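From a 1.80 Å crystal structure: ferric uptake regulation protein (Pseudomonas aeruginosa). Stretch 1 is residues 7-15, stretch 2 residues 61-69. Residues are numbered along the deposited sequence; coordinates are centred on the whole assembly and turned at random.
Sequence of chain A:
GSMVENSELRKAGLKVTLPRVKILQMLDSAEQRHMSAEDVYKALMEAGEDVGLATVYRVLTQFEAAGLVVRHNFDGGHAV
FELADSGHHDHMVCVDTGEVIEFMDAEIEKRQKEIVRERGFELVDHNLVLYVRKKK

Stretch 1, residues 7-15: SELRKAGLK
Stretch 2, residues 61-69: TQFEAAGLV

Both stretches carry the C-terminal end of a helix and the turn that follows it, and they meet where the helices stop. The nearest CA atoms are those of Ala12 and Ala66, 5.6 Å apart. No hydrogen bond crosses between the stretches; 292 Å² of surface is buried, and the contact is essentially apolar: aliphatic and aromatic carbons in van der Waals contact exclude water without directional bonds.

Stretch 1 is helical from Ser7 to Lys11. Glu8 (chi1 m, chi2 t) directs its CA-to-CB bond toward stretch 2, but its closest atom is the carbonyl: Glu8 O lies 4.0 Å from Leu68 CD2. Leu9 leaves the backbone sideways; its m, t rotamer brings CD2 to 3.7 Å from Phe63 CE1, obliquely to the ring, and to 4.1 Å from Leu68 CD1. Phe63 has chi1 m and chi2 near 1°, and Leu68 is m, t.

Ala12 (phi/psi -92/14) is the first residue to leave helical geometry; its N makes weak hydrogen bonds to Glu8 O and Leu9 O, 3.2 Å each. Here the two CB atoms face each other, Ala12 CB lying 3.9 Å from Ala66 CB. Ala12 CB is also 4.0 Å from Leu68 CG. Gly13 follows at 61/30, a positive phi that favours glycine, and Gly13 N hydrogen-bonds to Arg10 O at 2.8 Å. Leu14 (-120/127) is then extended, although its N still reaches back to Leu9 O at 2.9 Å.

Leu14, also m, t, has its CA-to-CB bond directed toward stretch 2. Its CD1 sits 3.9 Å from Ala66 CB and 4.0 Å from Phe63 CD1, at the ring edge near its plane. Stretch 2 is already helical at Thr61, with Ala65 N hydrogen-bonded to Thr61 O (3.0 Å) and Ala66 N to Gln62 O (3.1 Å). A Schellman motif follows: Gly67, at 95/2, turns the chain, with Leu68 N to Phe63 O (weak, 2.9 Å) and Gly67 N to Glu64 O (3.1 Å); Val69 N adds a further hydrogen bond to Phe63 O (3.2 Å). Leu68 (-75/-28) lies beside Ala12, completing the apolar patch. Lys15 (-63/146) continues beyond contact.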

# COMPACT_ATOMS: atom_id res chain seq x y z
N SER A 7 -21.77 -0.05 3.12
CA SER A 7 -21.24 -1.29 3.65
C SER A 7 -20.10 -1.01 4.62
O SER A 7 -20.02 -1.60 5.69
CB SER A 7 -20.74 -2.21 2.53
OG SER A 7 -21.79 -2.46 1.60
N GLU A 8 -19.22 -0.07 4.25
CA GLU A 8 -18.10 0.25 5.13
C GLU A 8 -18.58 0.73 6.48
O GLU A 8 -18.05 0.33 7.51
CB GLU A 8 -17.22 1.30 4.47
CG GLU A 8 -16.53 0.79 3.24
CD GLU A 8 -15.57 1.81 2.67
OE1 GLU A 8 -16.05 2.88 2.25
OE2 GLU A 8 -14.35 1.53 2.66
N LEU A 9 -19.58 1.60 6.46
CA LEU A 9 -20.14 2.15 7.69
C LEU A 9 -20.82 1.08 8.54
O LEU A 9 -20.66 1.04 9.76
CB LEU A 9 -21.13 3.27 7.36
CG LEU A 9 -20.53 4.59 6.84
CD1 LEU A 9 -21.66 5.57 6.51
CD2 LEU A 9 -19.60 5.21 7.90
N ARG A 10 -21.59 0.19 7.90
CA ARG A 10 -22.27 -0.87 8.65
C ARG A 10 -21.28 -1.86 9.25
O ARG A 10 -21.38 -2.20 10.42
CB ARG A 10 -23.29 -1.58 7.75
CG ARG A 10 -24.45 -0.66 7.43
CD ARG A 10 -25.35 -1.17 6.34
NE ARG A 10 -26.42 -0.21 6.10
CZ ARG A 10 -26.90 0.10 4.89
NH1 ARG A 10 -26.40 -0.48 3.81
NH2 ARG A 10 -27.87 0.99 4.78
N LYS A 11 -20.32 -2.30 8.44
CA LYS A 11 -19.29 -3.21 8.92
C LYS A 11 -18.58 -2.63 10.15
O LYS A 11 -18.07 -3.38 10.99
CB LYS A 11 -18.25 -3.48 7.84
CG LYS A 11 -18.52 -4.68 6.93
CD LYS A 11 -19.52 -4.38 5.81
CE LYS A 11 -20.97 -4.44 6.28
NZ LYS A 11 -21.93 -4.00 5.21
N ALA A 12 -18.56 -1.30 10.24
CA ALA A 12 -17.91 -0.60 11.35
C ALA A 12 -18.87 -0.29 12.51
O ALA A 12 -18.54 0.51 13.39
CB ALA A 12 -17.27 0.70 10.85
N GLY A 13 -20.04 -0.93 12.51
CA GLY A 13 -21.01 -0.71 13.57
C GLY A 13 -21.49 0.72 13.68
O GLY A 13 -21.85 1.18 14.78
N LEU A 14 -21.51 1.41 12.55
CA LEU A 14 -21.94 2.80 12.52
C LEU A 14 -23.14 3.00 11.60
O LEU A 14 -23.12 2.61 10.44
CB LEU A 14 -20.80 3.69 12.02
CG LEU A 14 -19.49 3.62 12.81
CD1 LEU A 14 -18.51 4.64 12.22
CD2 LEU A 14 -19.74 3.92 14.29
N LYS A 15 -24.19 3.63 12.14
CA LYS A 15 -25.40 3.88 11.37
C LYS A 15 -25.06 4.78 10.20
O LYS A 15 -24.19 5.65 10.32
CB LYS A 15 -26.46 4.52 12.25
N THR A 61 -13.48 11.39 14.37
CA THR A 61 -13.12 10.66 15.61
C THR A 61 -13.94 9.36 15.71
O THR A 61 -13.44 8.32 16.17
CB THR A 61 -13.32 11.54 16.86
OG1 THR A 61 -12.37 12.63 16.80
CG2 THR A 61 -13.04 10.74 18.13
N GLN A 62 -15.17 9.41 15.21
CA GLN A 62 -16.04 8.21 15.20
C GLN A 62 -15.39 7.19 14.25
O GLN A 62 -15.30 6.00 14.58
CB GLN A 62 -17.46 8.58 14.71
CG GLN A 62 -18.22 9.58 15.61
CD GLN A 62 -19.67 9.82 15.21
OE1 GLN A 62 -20.00 10.03 14.03
NE2 GLN A 62 -20.57 9.81 16.22
N PHE A 63 -14.92 7.67 13.09
CA PHE A 63 -14.27 6.80 12.10
C PHE A 63 -12.98 6.20 12.63
O PHE A 63 -12.64 5.06 12.35
CB PHE A 63 -13.92 7.59 10.82
CG PHE A 63 -15.10 7.88 9.95
CD1 PHE A 63 -16.38 7.49 10.32
CD2 PHE A 63 -14.93 8.58 8.77
CE1 PHE A 63 -17.47 7.79 9.52
CE2 PHE A 63 -16.03 8.88 7.95
CZ PHE A 63 -17.29 8.49 8.33
N GLU A 64 -12.25 6.99 13.42
CA GLU A 64 -11.00 6.52 13.96
C GLU A 64 -11.21 5.38 14.97
O GLU A 64 -10.52 4.37 14.94
CB GLU A 64 -10.29 7.69 14.65
CG GLU A 64 -8.96 7.32 15.21
CD GLU A 64 -8.86 7.77 16.64
OE1 GLU A 64 -8.59 8.98 16.87
OE2 GLU A 64 -9.10 6.91 17.54
N ALA A 65 -12.15 5.59 15.87
CA ALA A 65 -12.45 4.60 16.91
C ALA A 65 -12.93 3.29 16.29
O ALA A 65 -12.62 2.19 16.78
CB ALA A 65 -13.50 5.15 17.83
N ALA A 66 -13.68 3.43 15.21
CA ALA A 66 -14.25 2.31 14.47
C ALA A 66 -13.22 1.57 13.63
O ALA A 66 -13.47 0.44 13.21
CB ALA A 66 -15.40 2.81 13.59
N GLY A 67 -12.09 2.21 13.36
CA GLY A 67 -11.08 1.57 12.55
C GLY A 67 -11.14 1.92 11.08
O GLY A 67 -10.37 1.40 10.29
N LEU A 68 -12.06 2.80 10.69
CA LEU A 68 -12.12 3.21 9.29
C LEU A 68 -10.97 4.17 8.97
O LEU A 68 -10.54 4.28 7.81
CB LEU A 68 -13.43 3.91 9.00
CG LEU A 68 -14.63 2.96 8.96
CD1 LEU A 68 -15.89 3.79 8.75
CD2 LEU A 68 -14.42 1.94 7.83
N VAL A 69 -10.50 4.92 9.96
CA VAL A 69 -9.36 5.83 9.71
C VAL A 69 -8.37 5.68 10.84
O VAL A 69 -8.70 5.14 11.90
CB VAL A 69 -9.76 7.34 9.59
CG1 VAL A 69 -10.87 7.53 8.58
CG2 VAL A 69 -10.10 7.94 10.92